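Local structure of endo-1,4-b-d-mannanase (Trichoderma reesei, 1QNR) at residues Thr133-Thr138 and Asp178-Trp183. The protein hydrolyses internal beta-1,4-mannosidic linkages of mannans, as an endo-acting beta-mannanase of glycoside hydrolase family 5. Numbering follows the deposited sequence.
Sequences TWYTNT and DVIVQW. With NAG (2-acetamido-2-deoxy-beta-D-glucopyranose), chain F.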
ATOM      1  N   THR A 133     -14.828   7.326  15.170  1.00 11.55           N
ATOM      2  CA  THR A 133     -14.349   8.539  15.887  1.00 13.77           C
ATOM      3  C   THR A 133     -12.824   8.562  15.945  1.00 12.24           C
ATOM      4  O   THR A 133     -12.248   9.624  16.312  1.00 11.77           O
ATOM      5  CB  THR A 133     -14.904   8.661  17.319  1.00 14.02           C
ATOM      6  OG1 THR A 133     -14.409   7.632  18.143  1.00 15.14           O
ATOM      7  CG2 THR A 133     -16.448   8.591  17.272  1.00 16.28           C
ATOM      8  N   TRP A 134     -12.107   7.498  15.552  1.00 10.22           N
ATOM      9  CA  TRP A 134     -10.640   7.454  15.577  1.00  9.98           C
ATOM     10  C   TRP A 134     -10.009   8.655  14.890  1.00  9.23           C
ATOM     11  O   TRP A 134      -9.019   9.263  15.395  1.00 10.37           O
ATOM     12  CB  TRP A 134     -10.137   6.152  14.878  1.00  9.60           C
ATOM     13  CG  TRP A 134      -8.598   6.054  14.852  1.00  8.98           C
ATOM     14  CD1 TRP A 134      -7.802   5.552  15.815  1.00  9.54           C
ATOM     15  CD2 TRP A 134      -7.726   6.355  13.737  1.00  7.44           C
ATOM     16  NE1 TRP A 134      -6.433   5.646  15.461  1.00  9.11           N
ATOM     17  CE2 TRP A 134      -6.399   6.070  14.160  1.00  9.02           C
ATOM     18  CE3 TRP A 134      -7.953   6.857  12.451  1.00  7.64           C
ATOM     19  CZ2 TRP A 134      -5.296   6.321  13.320  1.00 10.55           C
ATOM     20  CZ3 TRP A 134      -6.833   7.035  11.613  1.00  8.42           C
ATOM     21  CH2 TRP A 134      -5.527   6.756  12.030  1.00  9.36           C
ATOM     22  N   TYR A 135     -10.568   9.064  13.746  1.00  9.47           N
ATOM     23  CA  TYR A 135     -10.028  10.155  12.929  1.00 10.22           C
ATOM     24  C   TYR A 135      -9.955  11.486  13.679  1.00  9.97           C
ATOM     25  O   TYR A 135      -9.119  12.339  13.268  1.00 11.09           O
ATOM     26  CB  TYR A 135     -10.864  10.339  11.636  1.00  8.74           C
ATOM     27  CG  TYR A 135     -10.711   9.110  10.704  1.00  8.46           C
ATOM     28  CD1 TYR A 135      -9.615   8.934   9.867  1.00  8.78           C
ATOM     29  CD2 TYR A 135     -11.700   8.101  10.733  1.00  8.96           C
ATOM     30  CE1 TYR A 135      -9.466   7.779   9.090  1.00  8.47           C
ATOM     31  CE2 TYR A 135     -11.576   6.941   9.941  1.00  9.50           C
ATOM     32  CZ  TYR A 135     -10.451   6.810   9.121  1.00  8.01           C
ATOM     33  OH  TYR A 135     -10.259   5.666   8.340  1.00  9.40           O
ATOM     34  N   THR A 136     -10.821  11.687  14.693  1.00 10.05           N
ATOM     35  CA  THR A 136     -10.813  12.983  15.417  1.00 11.61           C
ATOM     36  C   THR A 136     -10.569  12.750  16.889  1.00 10.65           C
ATOM     37  O   THR A 136     -10.848  13.669  17.733  1.00 12.53           O
ATOM     38  CB  THR A 136     -12.201  13.669  15.222  1.00 12.29           C
ATOM     39  OG1 THR A 136     -13.311  12.829  15.566  1.00 14.20           O
ATOM     40  CG2 THR A 136     -12.350  14.134  13.794  1.00 13.67           C
ATOM     41  N   ASN A 137     -10.054  11.592  17.312  1.00  9.77           N
ATOM     42  CA  ASN A 137      -9.696  11.284  18.718  1.00 10.08           C
ATOM     43  C   ASN A 137      -8.320  11.896  19.019  1.00 12.42           C
ATOM     44  O   ASN A 137      -7.314  11.470  18.410  1.00 11.29           O
ATOM     45  CB  ASN A 137      -9.738   9.759  18.916  1.00 11.21           C
ATOM     46  CG  ASN A 137      -9.357   9.241  20.281  1.00 12.02           C
ATOM     47  OD1 ASN A 137      -8.396   9.757  20.894  1.00 13.41           O
ATOM     48  ND2 ASN A 137     -10.040   8.198  20.744  1.00 15.44           N
ATOM     49  N   THR A 138      -8.282  12.963  19.891  1.00 12.51           N
ATOM     50  CA  THR A 138      -6.992  13.655  20.030  1.00 12.49           C
ATOM     51  C   THR A 138      -5.839  12.778  20.548  1.00 11.69           C
ATOM     52  O   THR A 138      -4.724  12.873  20.017  1.00 10.86           O
ATOM     53  CB  THR A 138      -7.152  14.875  21.012  1.00 14.88           C
ATOM     54  OG1 THR A 138      -8.255  15.707  20.490  1.00 17.28           O
ATOM     55  CG2 THR A 138      -5.841  15.626  21.089  1.00 15.54           C
ATOM     56  N   ASP A 178     -16.495  13.882   4.320  1.00 11.93           N
ATOM     57  CA  ASP A 178     -15.582  14.992   4.682  1.00 11.77           C
ATOM     58  C   ASP A 178     -14.704  14.574   5.864  1.00 10.40           C
ATOM     59  O   ASP A 178     -13.671  15.265   6.103  1.00 11.02           O
ATOM     60  CB  ASP A 178     -16.406  16.264   5.073  1.00 14.64           C
ATOM     61  CG  ASP A 178     -15.519  17.487   5.218  1.00 17.33           C
ATOM     62  OD1 ASP A 178     -14.812  17.833   4.267  1.00 17.91           O
ATOM     63  OD2 ASP A 178     -15.603  18.091   6.324  1.00 19.43           O
ATOM     64  N   VAL A 179     -15.055  13.568   6.675  1.00 10.39           N
ATOM     65  CA  VAL A 179     -14.147  13.225   7.803  1.00  9.78           C
ATOM     66  C   VAL A 179     -12.810  12.717   7.225  1.00 10.08           C
ATOM     67  O   VAL A 179     -11.756  13.281   7.649  1.00 10.54           O
ATOM     68  CB  VAL A 179     -14.769  12.138   8.661  1.00 11.02           C
ATOM     69  CG1 VAL A 179     -13.878  11.604   9.792  1.00 13.56           C
ATOM     70  CG2 VAL A 179     -16.120  12.593   9.288  1.00 14.20           C
ATOM     71  N   ILE A 180     -12.817  11.798   6.290  1.00  9.88           N
ATOM     72  CA  ILE A 180     -11.514  11.388   5.681  1.00 10.23           C
ATOM     73  C   ILE A 180     -10.942  12.467   4.840  1.00 10.20           C
ATOM     74  O   ILE A 180      -9.685  12.637   4.835  1.00 10.12           O
ATOM     75  CB  ILE A 180     -11.661  10.022   4.922  1.00  9.80           C
ATOM     76  CG1 ILE A 180     -11.730   8.914   5.995  1.00 10.66           C
ATOM     77  CG2 ILE A 180     -10.469   9.855   3.927  1.00 10.95           C
ATOM     78  CD1 ILE A 180     -12.091   7.505   5.493  1.00 11.41           C
ATOM     79  N   VAL A 181     -11.702  13.384   4.167  1.00 10.18           N
ATOM     80  CA  VAL A 181     -11.033  14.487   3.419  1.00 10.12           C
ATOM     81  C   VAL A 181     -10.238  15.353   4.388  1.00 10.37           C
ATOM     82  O   VAL A 181      -9.063  15.685   4.107  1.00 10.63           O
ATOM     83  CB  VAL A 181     -12.061  15.317   2.639  1.00 10.90           C
ATOM     84  CG1 VAL A 181     -11.362  16.537   2.034  1.00 13.06           C
ATOM     85  CG2 VAL A 181     -12.722  14.516   1.492  1.00 12.84           C
ATOM     86  N   GLN A 182     -10.816  15.779   5.516  1.00 10.46           N
ATOM     87  CA  GLN A 182     -10.106  16.675   6.437  1.00 10.19           C
ATOM     88  C   GLN A 182      -8.954  15.985   7.133  1.00 10.71           C
ATOM     89  O   GLN A 182      -7.861  16.599   7.255  1.00 11.38           O
ATOM     90  CB  GLN A 182     -11.045  17.349   7.507  1.00 11.19           C
ATOM     91  CG  GLN A 182     -12.153  18.238   6.890  1.00 15.63           C
ATOM     92  CD  GLN A 182     -11.642  19.220   5.862  1.00 17.42           C
ATOM     93  OE1 GLN A 182     -10.594  19.922   6.057  1.00 20.24           O
ATOM     94  NE2 GLN A 182     -12.244  19.295   4.667  1.00 17.09           N
ATOM     95  N   TRP A 183      -9.091  14.711   7.510  1.00 10.63           N
ATOM     96  CA  TRP A 183      -7.962  13.988   8.152  1.00  9.75           C
ATOM     97  C   TRP A 183      -6.833  13.780   7.129  1.00  9.72           C
ATOM     98  O   TRP A 183      -5.648  14.063   7.454  1.00 10.39           O
ATOM     99  CB  TRP A 183      -8.534  12.624   8.607  1.00  9.52           C
ATOM    100  CG  TRP A 183      -7.466  11.673   9.121  1.00  9.25           C
ATOM    101  CD1 TRP A 183      -6.898  11.670  10.391  1.00  8.53           C
ATOM    102  CD2 TRP A 183      -6.861  10.569   8.405  1.00  8.52           C
ATOM    103  NE1 TRP A 183      -5.927  10.698  10.478  1.00  9.50           N
ATOM    104  CE2 TRP A 183      -5.900  10.013   9.256  1.00  9.01           C
ATOM    105  CE3 TRP A 183      -7.036  10.067   7.102  1.00  9.58           C
ATOM    106  CZ2 TRP A 183      -5.165   8.897   8.862  1.00  8.72           C
ATOM    107  CZ3 TRP A 183      -6.260   8.941   6.718  1.00  9.56           C
ATOM    108  CH2 TRP A 183      -5.312   8.374   7.601  1.00  9.33           C
TER
HETATM  109  C1  NAG F 430     -19.398   5.452  17.170  1.00 28.11           C
HETATM  110  C2  NAG F 430     -20.782   4.896  16.898  1.00 33.94           C
HETATM  111  C3  NAG F 430     -21.548   6.044  16.281  1.00 35.58           C
HETATM  112  C4  NAG F 430     -21.495   7.179  17.322  1.00 35.25           C
HETATM  113  C5  NAG F 430     -20.025   7.652  17.557  1.00 33.61           C
HETATM  114  C6  NAG F 430     -19.992   8.797  18.559  1.00 35.98           C
HETATM  115  C7  NAG F 430     -21.152   2.480  16.427  1.00 40.27           C
HETATM  116  C8  NAG F 430     -21.015   1.401  15.414  1.00 39.95           C
HETATM  117  N2  NAG F 430     -20.595   3.677  16.086  1.00 37.04           N
HETATM  118  O3  NAG F 430     -22.904   5.598  16.129  1.00 37.94           O
HETATM  119  O4  NAG F 430     -22.251   8.322  16.911  1.00 36.39           O
HETATM  120  O5  NAG F 430     -19.358   6.520  18.110  1.00 29.42           O
HETATM  121  O6  NAG F 430     -20.556   8.400  19.775  1.00 37.49           O
HETATM  122  O7  NAG F 430     -21.703   2.316  17.440  1.00 40.87           O
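Tyr135 is the bump of this contact, and Val179, Ile180 and Trp183 on one side of helix 178-194 form the hollow that takes it. With Tyr135 CG anti to the carbonyl carbon (chi1 -67°), the base of the ring is set beside Val179, one turn before Trp183, whose CG1 lies 3.8 Å from Tyr135 CB. The ring enters edge first against the indole of Trp183. Tyr135 CD1 sits over the indole face, 3.5 Å from Trp183 CD2 and offset toward the rim; the phenol plane stands at 78° to that of the five-membered ring, a T-shaped pair with Tyr135 giving the edge. Ile180 covers one face of the tyrosine in a CH-pi contact, Ile180 CG1 lying 4.2 Å from the ring centroid, while its CD1 continues to the phenol end. Trp134 CE3 lies over the opposite face, so the phenol is sandwiched between its sequence neighbour Trp134 and Ile180. The rim of the same indole, Trp134 CZ3, meets Trp183 CZ2 obliquely at 3.7 Å, which closes a cluster of three aromatic residues. An alanine in place of Trp183 would probably open a gap beside the edge of Tyr135 and the rim of Trp134, and leave Gln141 OE1 without its indole N-H donor. Both polar ends are tied outside the contact: Tyr135 OH is hydrogen-bonded to Arg171 O, and Trp183 NE1 to Gln141 OE1 of helix 138-155. The packing thus joins the short 3-10 turn between helices 119-127 and 138-155 to the first turns of helix 178-194 in the TIM-barrel domain, with Ile120 of helix 119-127 against Trp134 and Tyr135, and helix 226-230 touching Ile180.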